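Local coordinates for carbohydrate kinase, FGGY (Rhodospirillum rubrum, PDB 3IFR), which probably phosphorylates D-xylulose at the expense of ATP, acting as a xylulose kinase of the FGGY carbohydrate kinase family, at residues S35-T39 and Q54-N58; F126-T130 and E196-L202; F154-V160 and I205-P211; R414-G418 and G465-T469. Numbering follows the deposited sequence.

Contact 1: S35-T39 and Q54-N58; sequences SRPTT and QWWDN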
loop_
_atom_site.group_PDB
_atom_site.type_symbol
_atom_site.label_atom_id
_atom_site.label_comp_id
_atom_site.label_asym_id
_atom_site.label_seq_id
_atom_site.Cartn_x
_atom_site.Cartn_y
_atom_site.Cartn_z
ATOM N N SER A 35 -8.672 18.020 3.745
ATOM C CA SER A 35 -7.324 17.538 4.000
ATOM C C SER A 35 -6.471 18.459 4.867
ATOM O O SER A 35 -6.802 19.617 5.096
ATOM C CB SER A 35 -6.584 17.237 2.700
ATOM O OG SER A 35 -6.198 18.430 2.056
ATOM N N ARG A 36 -5.360 17.912 5.348
ATOM C CA ARG A 36 -4.424 18.656 6.165
ATOM C C ARG A 36 -3.082 17.962 6.003
ATOM O O ARG A 36 -3.012 16.720 5.986
ATOM C CB ARG A 36 -4.822 18.651 7.658
ATOM C CG ARG A 36 -6.082 19.443 8.062
ATOM C CD ARG A 36 -5.959 20.938 7.748
ATOM N NE ARG A 36 -7.099 21.704 8.262
ATOM C CZ ARG A 36 -8.248 21.839 7.610
ATOM N NH1 ARG A 36 -8.391 21.243 6.442
ATOM N NH2 ARG A 36 -9.255 22.550 8.122
ATOM N N PRO A 37 -2.005 18.762 5.906
ATOM C CA PRO A 37 -0.651 18.236 5.784
ATOM C C PRO A 37 -0.205 17.548 7.095
ATOM O O PRO A 37 -0.636 17.930 8.191
ATOM C CB PRO A 37 0.187 19.512 5.535
ATOM C CG PRO A 37 -0.803 20.554 5.148
ATOM C CD PRO A 37 -2.001 20.234 5.964
ATOM N N THR A 38 0.656 16.543 6.966
ATOM C CA THR A 38 1.173 15.836 8.123
ATOM C C THR A 38 2.634 15.880 7.928
ATOM O O THR A 38 3.072 15.796 6.778
ATOM C CB THR A 38 0.784 14.369 8.089
ATOM O OG1 THR A 38 -0.639 14.282 8.071
ATOM C CG2 THR A 38 1.372 13.615 9.282
ATOM N N THR A 39 3.384 16.020 9.029
ATOM C CA THR A 39 4.837 16.132 8.945
ATOM C C THR A 39 5.534 14.783 9.118
ATOM O O THR A 39 5.298 14.064 10.103
ATOM C CB THR A 39 5.401 17.093 10.002
ATOM O OG1 THR A 39 4.747 18.366 9.916
ATOM C CG2 THR A 39 6.915 17.262 9.813
ATOM N N GLN A 54 -0.487 15.134 16.014
ATOM C CA GLN A 54 -0.853 15.802 14.769
ATOM C C GLN A 54 -1.906 14.994 13.936
ATOM O O GLN A 54 -2.840 15.589 13.346
ATOM C CB GLN A 54 0.391 16.122 13.964
ATOM C CG GLN A 54 0.192 17.194 12.894
ATOM C CD GLN A 54 1.333 17.185 11.918
ATOM O OE1 GLN A 54 1.930 16.137 11.677
ATOM N NE2 GLN A 54 1.681 18.347 11.382
ATOM N N TRP A 55 -1.776 13.663 13.896
ATOM C CA TRP A 55 -2.821 12.870 13.250
ATOM C C TRP A 55 -4.176 13.282 13.865
ATOM O O TRP A 55 -5.132 13.590 13.154
ATOM C CB TRP A 55 -2.634 11.352 13.381
ATOM C CG TRP A 55 -1.337 10.771 12.883
ATOM C CD1 TRP A 55 -0.531 11.249 11.882
ATOM C CD2 TRP A 55 -0.711 9.563 13.359
ATOM N NE1 TRP A 55 0.581 10.438 11.746
ATOM C CE2 TRP A 55 0.472 9.390 12.627
ATOM C CE3 TRP A 55 -1.049 8.623 14.346
ATOM C CZ2 TRP A 55 1.320 8.307 12.841
ATOM C CZ3 TRP A 55 -0.217 7.563 14.557
ATOM C CH2 TRP A 55 0.955 7.402 13.806
ATOM N N TRP A 56 -4.237 13.315 15.184
ATOM C CA TRP A 56 -5.504 13.510 15.893
ATOM C C TRP A 56 -6.028 14.901 15.674
ATOM O O TRP A 56 -7.215 15.113 15.463
ATOM C CB TRP A 56 -5.330 13.253 17.392
ATOM C CG TRP A 56 -6.565 13.521 18.162
ATOM C CD1 TRP A 56 -6.709 14.427 19.164
ATOM C CD2 TRP A 56 -7.869 12.938 17.960
ATOM N NE1 TRP A 56 -7.999 14.415 19.634
ATOM C CE2 TRP A 56 -8.738 13.518 18.913
ATOM C CE3 TRP A 56 -8.385 11.976 17.079
ATOM C CZ2 TRP A 56 -10.090 13.159 19.033
ATOM C CZ3 TRP A 56 -9.744 11.618 17.201
ATOM C CH2 TRP A 56 -10.575 12.213 18.184
ATOM N N ASP A 57 -5.121 15.868 15.725
ATOM C CA ASP A 57 -5.487 17.233 15.401
ATOM C C ASP A 57 -5.910 17.401 13.968
ATOM O O ASP A 57 -6.910 18.052 13.698
ATOM C CB ASP A 57 -4.362 18.191 15.715
ATOM C CG ASP A 57 -4.845 19.306 16.556
ATOM O OD1 ASP A 57 -4.935 20.434 16.019
ATOM O OD2 ASP A 57 -5.208 18.999 17.734
ATOM N N ASN A 58 -5.126 16.849 13.043
ATOM C CA ASN A 58 -5.559 16.754 11.637
ATOM C C ASN A 58 -6.952 16.116 11.548
ATOM O O ASN A 58 -7.858 16.687 10.938
ATOM C CB ASN A 58 -4.571 15.953 10.794
ATOM C CG ASN A 58 -3.354 16.763 10.313
ATOM O OD1 ASN A 58 -2.554 16.244 9.526
ATOM N ND2 ASN A 58 -3.203 17.996 10.765
HETATM O O HOH W 1 3.709 14.364 12.119
#

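Contact 2: F126-T130 and E196-L202; sequences FLART and EADLVAL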
loop_
_atom_site.group_PDB
_atom_site.type_symbol
_atom_site.label_atom_id
_atom_site.label_comp_id
_atom_site.label_asym_id
_atom_site.label_seq_id
_atom_site.Cartn_x
_atom_site.Cartn_y
_atom_site.Cartn_z
ATOM N N PHE A 126 8.838 -18.700 9.522
ATOM C CA PHE A 126 8.218 -17.466 9.994
ATOM C C PHE A 126 7.334 -16.855 8.905
ATOM O O PHE A 126 6.174 -16.462 9.157
ATOM C CB PHE A 126 9.285 -16.452 10.404
ATOM C CG PHE A 126 8.713 -15.155 10.873
ATOM C CD1 PHE A 126 8.331 -14.182 9.968
ATOM C CD2 PHE A 126 8.522 -14.916 12.214
ATOM C CE1 PHE A 126 7.784 -12.989 10.401
ATOM C CE2 PHE A 126 7.975 -13.729 12.652
ATOM C CZ PHE A 126 7.610 -12.756 11.748
ATOM N N LEU A 127 7.898 -16.754 7.703
ATOM C CA LEU A 127 7.186 -16.156 6.581
ATOM C C LEU A 127 5.974 -17.042 6.193
ATOM O O LEU A 127 4.899 -16.525 5.860
ATOM C CB LEU A 127 8.160 -15.875 5.434
ATOM C CG LEU A 127 7.824 -15.174 4.107
ATOM C CD1 LEU A 127 7.817 -16.188 2.986
ATOM C CD2 LEU A 127 6.505 -14.402 4.114
ATOM N N ALA A 128 6.120 -18.363 6.306
ATOM C CA ALA A 128 4.991 -19.284 6.078
ATOM C C ALA A 128 3.963 -19.152 7.173
ATOM O O ALA A 128 2.842 -19.606 7.063
ATOM C CB ALA A 128 5.463 -20.727 6.015
ATOM N N ARG A 129 4.351 -18.552 8.262
ATOM C CA ARG A 129 3.450 -18.537 9.377
ATOM C C ARG A 129 2.618 -17.263 9.401
ATOM O O ARG A 129 1.422 -17.296 9.660
ATOM C CB ARG A 129 4.263 -18.662 10.647
ATOM C CG ARG A 129 3.464 -18.646 11.868
ATOM C CD ARG A 129 4.228 -19.459 12.848
ATOM N NE ARG A 129 3.453 -19.686 14.035
ATOM C CZ ARG A 129 3.808 -19.239 15.225
ATOM N NH1 ARG A 129 4.937 -18.564 15.355
ATOM N NH2 ARG A 129 3.044 -19.488 16.273
ATOM N N THR A 130 3.267 -16.134 9.160
ATOM C CA THR A 130 2.609 -14.854 9.248
ATOM C C THR A 130 2.344 -14.312 7.841
ATOM O O THR A 130 1.768 -13.241 7.686
ATOM C CB THR A 130 3.541 -13.870 9.889
ATOM O OG1 THR A 130 4.612 -13.634 8.971
ATOM C CG2 THR A 130 4.120 -14.460 11.160
ATOM N N GLU A 196 -0.667 -14.464 18.414
ATOM C CA GLU A 196 -0.033 -15.586 19.098
ATOM C C GLU A 196 1.006 -15.173 20.164
ATOM O O GLU A 196 1.838 -14.270 19.941
ATOM C CB GLU A 196 0.626 -16.478 18.067
ATOM C CG GLU A 196 -0.308 -16.870 16.927
ATOM C CD GLU A 196 -1.186 -18.036 17.306
ATOM O OE1 GLU A 196 -1.181 -18.440 18.490
ATOM O OE2 GLU A 196 -1.882 -18.542 16.416
ATOM N N ALA A 197 0.963 -15.845 21.312
ATOM C CA ALA A 197 1.846 -15.514 22.430
ATOM C C ALA A 197 3.304 -15.607 21.960
ATOM O O ALA A 197 4.073 -14.651 21.987
ATOM C CB ALA A 197 1.600 -16.474 23.550
ATOM N N ASP A 198 3.669 -16.816 21.616
ATOM C CA ASP A 198 4.714 -17.128 20.704
ATOM C C ASP A 198 5.269 -15.914 19.931
ATOM O O ASP A 198 6.424 -15.564 20.069
ATOM C CB ASP A 198 4.050 -18.116 19.724
ATOM C CG ASP A 198 5.029 -18.893 18.958
ATOM O OD1 ASP A 198 6.195 -18.983 19.375
ATOM O OD2 ASP A 198 4.655 -19.408 17.913
ATOM N N LEU A 199 4.447 -15.291 19.093
ATOM C CA LEU A 199 4.921 -14.271 18.166
ATOM C C LEU A 199 5.189 -12.958 18.861
ATOM O O LEU A 199 6.167 -12.286 18.556
ATOM C CB LEU A 199 3.930 -14.077 17.018
ATOM C CG LEU A 199 4.053 -15.241 16.023
ATOM C CD1 LEU A 199 2.836 -15.381 15.145
ATOM C CD2 LEU A 199 5.365 -15.155 15.204
ATOM N N VAL A 200 4.317 -12.580 19.779
ATOM C CA VAL A 200 4.566 -11.399 20.587
ATOM C C VAL A 200 5.841 -11.555 21.432
ATOM O O VAL A 200 6.676 -10.658 21.493
ATOM C CB VAL A 200 3.342 -11.064 21.464
ATOM C CG1 VAL A 200 3.578 -9.795 22.212
ATOM C CG2 VAL A 200 2.108 -10.927 20.589
ATOM N N ALA A 201 6.023 -12.716 22.043
ATOM C CA ALA A 201 7.254 -12.975 22.807
ATOM C C ALA A 201 8.524 -12.613 22.044
ATOM O O ALA A 201 9.449 -12.130 22.633
ATOM C CB ALA A 201 7.323 -14.442 23.300
ATOM N N LEU A 202 8.578 -12.861 20.741
ATOM C CA LEU A 202 9.752 -12.481 19.959
ATOM C C LEU A 202 10.173 -10.995 20.116
ATOM O O LEU A 202 11.336 -10.636 19.917
ATOM C CB LEU A 202 9.505 -12.729 18.464
ATOM C CG LEU A 202 9.903 -13.969 17.646
ATOM C CD1 LEU A 202 10.181 -13.490 16.254
ATOM C CD2 LEU A 202 11.106 -14.740 18.195
#

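Contact 3: F154-V160 and I205-P211; sequences FGAIATV and IPPSAVP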
loop_
_atom_site.group_PDB
_atom_site.type_symbol
_atom_site.label_atom_id
_atom_site.label_comp_id
_atom_site.label_asym_id
_atom_site.label_seq_id
_atom_site.Cartn_x
_atom_site.Cartn_y
_atom_site.Cartn_z
ATOM N N PHE A 154 10.809 1.400 26.504
ATOM C CA PHE A 154 10.403 0.013 26.400
ATOM C C PHE A 154 9.704 -0.511 27.647
ATOM O O PHE A 154 8.702 -1.244 27.553
ATOM C CB PHE A 154 11.581 -0.888 26.057
ATOM C CG PHE A 154 11.177 -2.264 25.643
ATOM C CD1 PHE A 154 10.723 -2.513 24.346
ATOM C CD2 PHE A 154 11.244 -3.316 26.535
ATOM C CE1 PHE A 154 10.350 -3.785 23.946
ATOM C CE2 PHE A 154 10.877 -4.593 26.150
ATOM C CZ PHE A 154 10.406 -4.830 24.835
ATOM N N GLY A 155 10.226 -0.153 28.811
ATOM C CA GLY A 155 9.686 -0.705 30.046
ATOM C C GLY A 155 8.329 -0.095 30.385
ATOM O O GLY A 155 7.521 -0.680 31.114
ATOM N N ALA A 156 8.075 1.095 29.852
ATOM C CA ALA A 156 6.788 1.745 30.102
ATOM C C ALA A 156 5.644 1.339 29.158
ATOM O O ALA A 156 4.563 1.884 29.286
ATOM C CB ALA A 156 6.946 3.225 30.048
ATOM N N ILE A 157 5.883 0.420 28.214
ATOM C CA ILE A 157 4.899 0.104 27.174
ATOM C C ILE A 157 3.755 -0.746 27.690
ATOM O O ILE A 157 3.940 -1.903 28.081
ATOM C CB ILE A 157 5.507 -0.655 25.967
ATOM C CG1 ILE A 157 6.564 0.186 25.228
ATOM C CG2 ILE A 157 4.420 -1.035 24.978
ATOM C CD1 ILE A 157 7.376 -0.597 24.271
ATOM N N ALA A 158 2.565 -0.154 27.651
ATOM C CA ALA A 158 1.305 -0.807 28.005
ATOM C C ALA A 158 0.525 -1.190 26.749
ATOM O O ALA A 158 -0.206 -2.191 26.729
ATOM C CB ALA A 158 0.474 0.132 28.868
ATOM N N THR A 159 0.663 -0.383 25.698
ATOM C CA THR A 159 -0.013 -0.642 24.417
ATOM C C THR A 159 0.881 -0.275 23.235
ATOM O O THR A 159 1.481 0.829 23.165
ATOM C CB THR A 159 -1.326 0.165 24.335
ATOM O OG1 THR A 159 -2.205 -0.204 25.412
ATOM C CG2 THR A 159 -2.024 -0.026 23.002
ATOM N N VAL A 160 0.971 -1.204 22.298
ATOM C CA VAL A 160 1.604 -0.932 21.026
ATOM C C VAL A 160 0.537 -1.141 19.953
ATOM O O VAL A 160 -0.224 -2.130 20.006
ATOM C CB VAL A 160 2.826 -1.842 20.777
ATOM C CG1 VAL A 160 2.436 -3.346 20.905
ATOM C CG2 VAL A 160 3.414 -1.560 19.416
ATOM N N ILE A 205 7.929 -8.052 24.471
ATOM C CA ILE A 205 6.938 -7.307 25.233
ATOM C C ILE A 205 5.971 -8.317 25.804
ATOM O O ILE A 205 5.862 -9.433 25.312
ATOM C CB ILE A 205 6.144 -6.296 24.376
ATOM C CG1 ILE A 205 5.441 -7.024 23.224
ATOM C CG2 ILE A 205 7.059 -5.263 23.794
ATOM C CD1 ILE A 205 4.620 -6.146 22.274
ATOM N N PRO A 206 5.276 -7.932 26.866
ATOM C CA PRO A 206 4.222 -8.786 27.416
ATOM C C PRO A 206 3.074 -8.843 26.425
ATOM O O PRO A 206 2.809 -7.850 25.753
ATOM C CB PRO A 206 3.777 -8.027 28.664
ATOM C CG PRO A 206 4.171 -6.589 28.385
ATOM C CD PRO A 206 5.470 -6.695 27.644
ATOM N N PRO A 207 2.375 -9.987 26.371
ATOM C CA PRO A 207 1.266 -10.223 25.454
ATOM C C PRO A 207 0.098 -9.303 25.759
ATOM O O PRO A 207 -0.697 -9.045 24.866
ATOM C CB PRO A 207 0.881 -11.698 25.710
ATOM C CG PRO A 207 2.053 -12.295 26.451
ATOM C CD PRO A 207 2.591 -11.137 27.274
ATOM N N SER A 208 -0.005 -8.791 26.976
ATOM C CA SER A 208 -1.044 -7.811 27.237
ATOM C C SER A 208 -0.779 -6.526 26.435
ATOM O O SER A 208 -1.676 -5.731 26.228
ATOM C CB SER A 208 -1.128 -7.498 28.734
ATOM O OG SER A 208 0.133 -7.069 29.272
ATOM N N ALA A 209 0.451 -6.310 25.987
ATOM C CA ALA A 209 0.765 -5.025 25.352
ATOM C C ALA A 209 0.181 -4.923 23.928
ATOM O O ALA A 209 0.083 -3.830 23.379
ATOM C CB ALA A 209 2.240 -4.790 25.322
ATOM N N VAL A 210 -0.185 -6.057 23.331
ATOM C CA VAL A 210 -0.826 -6.039 22.017
ATOM C C VAL A 210 -2.315 -6.319 22.125
ATOM O O VAL A 210 -2.716 -7.354 22.637
ATOM C CB VAL A 210 -0.250 -7.075 21.031
ATOM C CG1 VAL A 210 -0.883 -6.869 19.655
ATOM C CG2 VAL A 210 1.270 -6.969 20.963
ATOM N N PRO A 211 -3.127 -5.380 21.638
ATOM C CA PRO A 211 -4.576 -5.424 21.848
ATOM C C PRO A 211 -5.142 -6.524 20.978
ATOM O O PRO A 211 -4.461 -6.940 20.039
ATOM C CB PRO A 211 -5.058 -4.026 21.377
ATOM C CG PRO A 211 -3.824 -3.131 21.424
ATOM C CD PRO A 211 -2.659 -4.080 21.102
#

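Contact 4: R414-G418 and G465-T469; sequences RVWMG and GEKIT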
loop_
_atom_site.group_PDB
_atom_site.type_symbol
_atom_site.label_atom_id
_atom_site.label_comp_id
_atom_site.label_asym_id
_atom_site.label_seq_id
_atom_site.Cartn_x
_atom_site.Cartn_y
_atom_site.Cartn_z
ATOM N N ARG A 414 -0.571 6.773 -22.467
ATOM C CA ARG A 414 -1.265 5.805 -23.318
ATOM C C ARG A 414 -0.235 4.858 -23.917
ATOM O O ARG A 414 -0.508 3.676 -24.192
ATOM C CB ARG A 414 -2.071 6.521 -24.417
ATOM C CG ARG A 414 -2.854 5.585 -25.338
ATOM C CD ARG A 414 -3.736 4.616 -24.519
ATOM N NE ARG A 414 -4.451 3.596 -25.315
ATOM C CZ ARG A 414 -3.872 2.518 -25.847
ATOM N NH1 ARG A 414 -2.560 2.325 -25.715
ATOM N NH2 ARG A 414 -4.591 1.647 -26.540
ATOM N N VAL A 415 0.962 5.375 -24.120
ATOM C CA VAL A 415 2.006 4.517 -24.630
ATOM C C VAL A 415 2.410 3.471 -23.592
ATOM O O VAL A 415 2.597 2.305 -23.929
ATOM C CB VAL A 415 3.204 5.341 -25.069
ATOM C CG1 VAL A 415 4.264 4.452 -25.667
ATOM C CG2 VAL A 415 2.720 6.390 -26.093
ATOM N N TRP A 416 2.549 3.888 -22.333
ATOM C CA TRP A 416 3.019 2.978 -21.300
ATOM C C TRP A 416 1.979 1.883 -21.127
ATOM O O TRP A 416 2.319 0.712 -21.092
ATOM C CB TRP A 416 3.271 3.692 -19.968
ATOM C CG TRP A 416 4.256 2.976 -19.077
ATOM C CD1 TRP A 416 5.031 1.872 -19.394
ATOM C CD2 TRP A 416 4.616 3.333 -17.731
ATOM N NE1 TRP A 416 5.800 1.520 -18.317
ATOM C CE2 TRP A 416 5.577 2.409 -17.295
ATOM C CE3 TRP A 416 4.210 4.357 -16.856
ATOM C CZ2 TRP A 416 6.144 2.475 -16.021
ATOM C CZ3 TRP A 416 4.779 4.428 -15.607
ATOM C CH2 TRP A 416 5.729 3.487 -15.195
HETATM N N MSE A 417 0.710 2.285 -21.042
HETATM C CA MSE A 417 -0.373 1.341 -20.814
HETATM C C MSE A 417 -0.557 0.367 -21.998
HETATM O O MSE A 417 -0.810 -0.815 -21.797
HETATM C CB MSE A 417 -1.658 2.087 -20.486
HETATM C CG MSE A 417 -1.570 2.921 -19.235
HETATM SE SE MSE A 417 -1.113 1.884 -17.584
HETATM C CE MSE A 417 0.864 2.005 -17.680
ATOM N N GLY A 418 -0.413 0.857 -23.226
ATOM C CA GLY A 418 -0.395 -0.015 -24.389
ATOM C C GLY A 418 0.714 -1.021 -24.187
ATOM O O GLY A 418 0.528 -2.233 -24.353
ATOM N N GLY A 465 -11.897 4.259 -16.478
ATOM C CA GLY A 465 -11.635 4.831 -17.770
ATOM C C GLY A 465 -11.487 3.862 -18.887
ATOM O O GLY A 465 -12.263 2.994 -19.031
ATOM N N GLU A 466 -10.489 4.053 -19.702
ATOM C CA GLU A 466 -10.341 3.233 -20.877
ATOM C C GLU A 466 -9.854 1.829 -20.544
ATOM O O GLU A 466 -8.889 1.659 -19.788
ATOM C CB GLU A 466 -9.407 3.903 -21.871
ATOM C CG GLU A 466 -9.114 3.063 -23.094
ATOM C CD GLU A 466 -8.189 3.774 -24.101
ATOM O OE1 GLU A 466 -7.695 4.876 -23.817
ATOM O OE2 GLU A 466 -7.897 3.202 -25.161
ATOM N N LYS A 467 -10.497 0.831 -21.143
ATOM C CA LYS A 467 -10.036 -0.534 -21.055
ATOM C C LYS A 467 -9.199 -0.847 -22.271
ATOM O O LYS A 467 -9.681 -0.801 -23.371
ATOM C CB LYS A 467 -11.218 -1.511 -20.939
ATOM C CG LYS A 467 -10.835 -2.968 -20.854
ATOM C CD LYS A 467 -11.996 -3.828 -20.345
ATOM C CE LYS A 467 -11.658 -5.269 -20.389
ATOM N NZ LYS A 467 -12.612 -6.129 -19.632
ATOM N N ILE A 468 -7.937 -1.188 -22.071
ATOM C CA ILE A 468 -7.052 -1.285 -23.217
ATOM C C ILE A 468 -6.877 -2.732 -23.601
ATOM O O ILE A 468 -6.602 -3.516 -22.737
ATOM C CB ILE A 468 -5.657 -0.682 -22.881
ATOM C CG1 ILE A 468 -5.759 0.834 -22.718
ATOM C CG2 ILE A 468 -4.653 -1.054 -23.956
ATOM C CD1 ILE A 468 -4.456 1.466 -22.350
ATOM N N THR A 469 -7.068 -3.114 -24.867
ATOM C CA THR A 469 -6.802 -4.520 -25.238
ATOM C C THR A 469 -5.395 -4.732 -25.829
ATOM O O THR A 469 -4.868 -3.910 -26.571
ATOM C CB THR A 469 -7.831 -5.137 -26.229
ATOM O OG1 THR A 469 -7.841 -4.370 -27.444
ATOM C CG2 THR A 469 -9.202 -5.217 -25.644
HETATM O O HOH W 2 -6.665 5.625 -26.662
#

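Contact 1: S35-T39 and Q54-N58
Q54 reaches from the helix across the end of the strand and covers T39, its nearly extended side chain (chi1 and chi2 both t) laying the amide beside the T39 backbone. T39 N donates to Q54 OE1 at 3.0 Å and 176°, an almost linear hydrogen bond, and Q54 NE2 returns a weak one of 3.4 Å to T39 OG1. Water 1 bridges the two residues, donating to T39 O and Q54 OE1, each at 2.6 Å. One turn on, N58 faces the strand where the backbones come nearest, R36 CA to N58 CA being 5.9 Å. Between these two amides T38 packs its methyl on W55, CG2 lying 4.0 Å from CD1 at the indole edge; W55 NE1 itself bonds to E50. The segment axes run nearly antiparallel, at 151° and 9.3 Å. Helix 52-70 thus packs on an outermost strand, 29-37, of the six-stranded mixed sheet in the N-terminal, actin-like ATPase domain, while W55 and W56 touch helix 163-172.

Contact 2: F126-T130 and E196-L202
E196 occupies the N-cap position of helix 197-201 and sends its carboxylate not to R129 but to S192, through OE2; E196 CB and CG both lie about 4.3 Å from R129 NH2. Two residues on, D198 supplies the charged part of the contact. D198 OD2 forms a salt bridge with R129, modelled at a very short 2.3 Å from R129 NH2 and, as a weak bond, 2.7 Å from R129 NH1; OD2 is too crowded in the model for these lengths to be taken literally. R129 also pairs through NE with D189, so its guanidinium serves two carboxylates. L199 follows as the apolar centre, covered over 65 Å². L199 CD1 lies over one face of the R129 guanidinium and 4.3 Å from T130 CG2, and L199 CD2 touches both R129 NH1, at 3.4 Å, and F126 CE2, at 3.9 Å. L202, four residues after D198, places CD1 4.2 Å from F126 CE2. With 12.8 Å between the segment axes and 125° between their directions, long side chains, rather than close backbones, bridge the gap. The contact joins the C-terminal end of helix 123-130 to helix 197-201 within the N-terminal half of the kinase; L202 reaches onward to L117 and E120 of helix 111-120, and R129 shares a backbone hydrogen bond with L190.

Contact 3: F154-V160 and I205-P211
V160 adopts the p rotamer (chi1 55°), which places CG1 3.8 Å from both I205 CD1 and V210 CG2. I205 also has chi1 in p (58°), with chi2 at t; its extended arm carries CD1 to V160, while its CG2 branch meets F154 CZ at 3.5 Å. F154 reaches that methyl with chi1 in t. I157, in m and t, sets CG2 4.4 Å from A209 CB, and T159, in m, lays CG2 3.9 Å from P211 CG. The backbones meet closely, T159 CA being 4.5 Å from A209 CA. A158 and T159 form a classic beta bulge opposite L92 of strand 90-92, and on their other flank V160 N donates to A209 O (3.0 Å, 162°). In CA-H...O contacts T159 CA shares the acceptor A209 O (3.4 Å), and A209 CA meets A158 O (3.3 Å). R175 adds polar links to both segments, through T159 OG1 and S208 O. Apolar fit thus sets the packing, while the one direct hydrogen bond sets the register.

Contact 4: R414-G418 and G465-T469
This contact packs a helix on the face of an alpha/beta sheet, over a border strand: helix 414-424 lies against strand 463-468 of the six-stranded mixed sheet in the C-terminal half of the kinase, whose FGGY domains belong to the actin-like ATPase clan. The segment axes approach to 10.1 Å at 39°, and the nearest CA atoms, those of G418 and I468, are 6.9 Å apart. Apolar packing centres on I468, which points at the helix with chi1 in m and chi2 in t and gives up 81 Å² of surface. I468 CD1 comes within 3.4 Å of CB of the selenomethionine M417 and within 4.2 Å of the backbone N of G418. M417 starts toward the strand, but its end leads away, and both M417 and I468 also touch L430 of strand 428-432, the neighbour that I468 meets through V428 by backbone hydrogen bonding. The charged interactions occupy the exposed margin. R414 and E466 form a long salt bridge, NE to OE2 at 3.5 Å, with a weak hydrogen bond along the same line. Water 2 bridges the pair, donating to E466 OE2 at 3.1 Å and weakly accepting from R414 NE at 3.3 Å. The two kinds of interaction meet at R414, where I468 CD1 lies over one face of the guanidinium, 3.7 Å from NE.

Contact 3 is the most buried of the four and the most apolar; the others mix buried residues with exposed polar margins. Contacts 1 and 4 are counterparts, each packing a helix on an outermost strand of a six-stranded mixed sheet, one in each half of the kinase, their centres about 36 Å apart. They differ in chemistry: amide and backbone hydrogen bonding in contact 1, an isoleucine and a long salt bridge in contact 4. Contact 2 pairs a salt bridge with leucine-phenylalanine packing. Contacts 2 and 3 share a region instead, for their segments alternate along the chain and they touch where V200 CG1 lies 3.5 Å from I205 CG1. Contact 4 lies across the chain's centre from both.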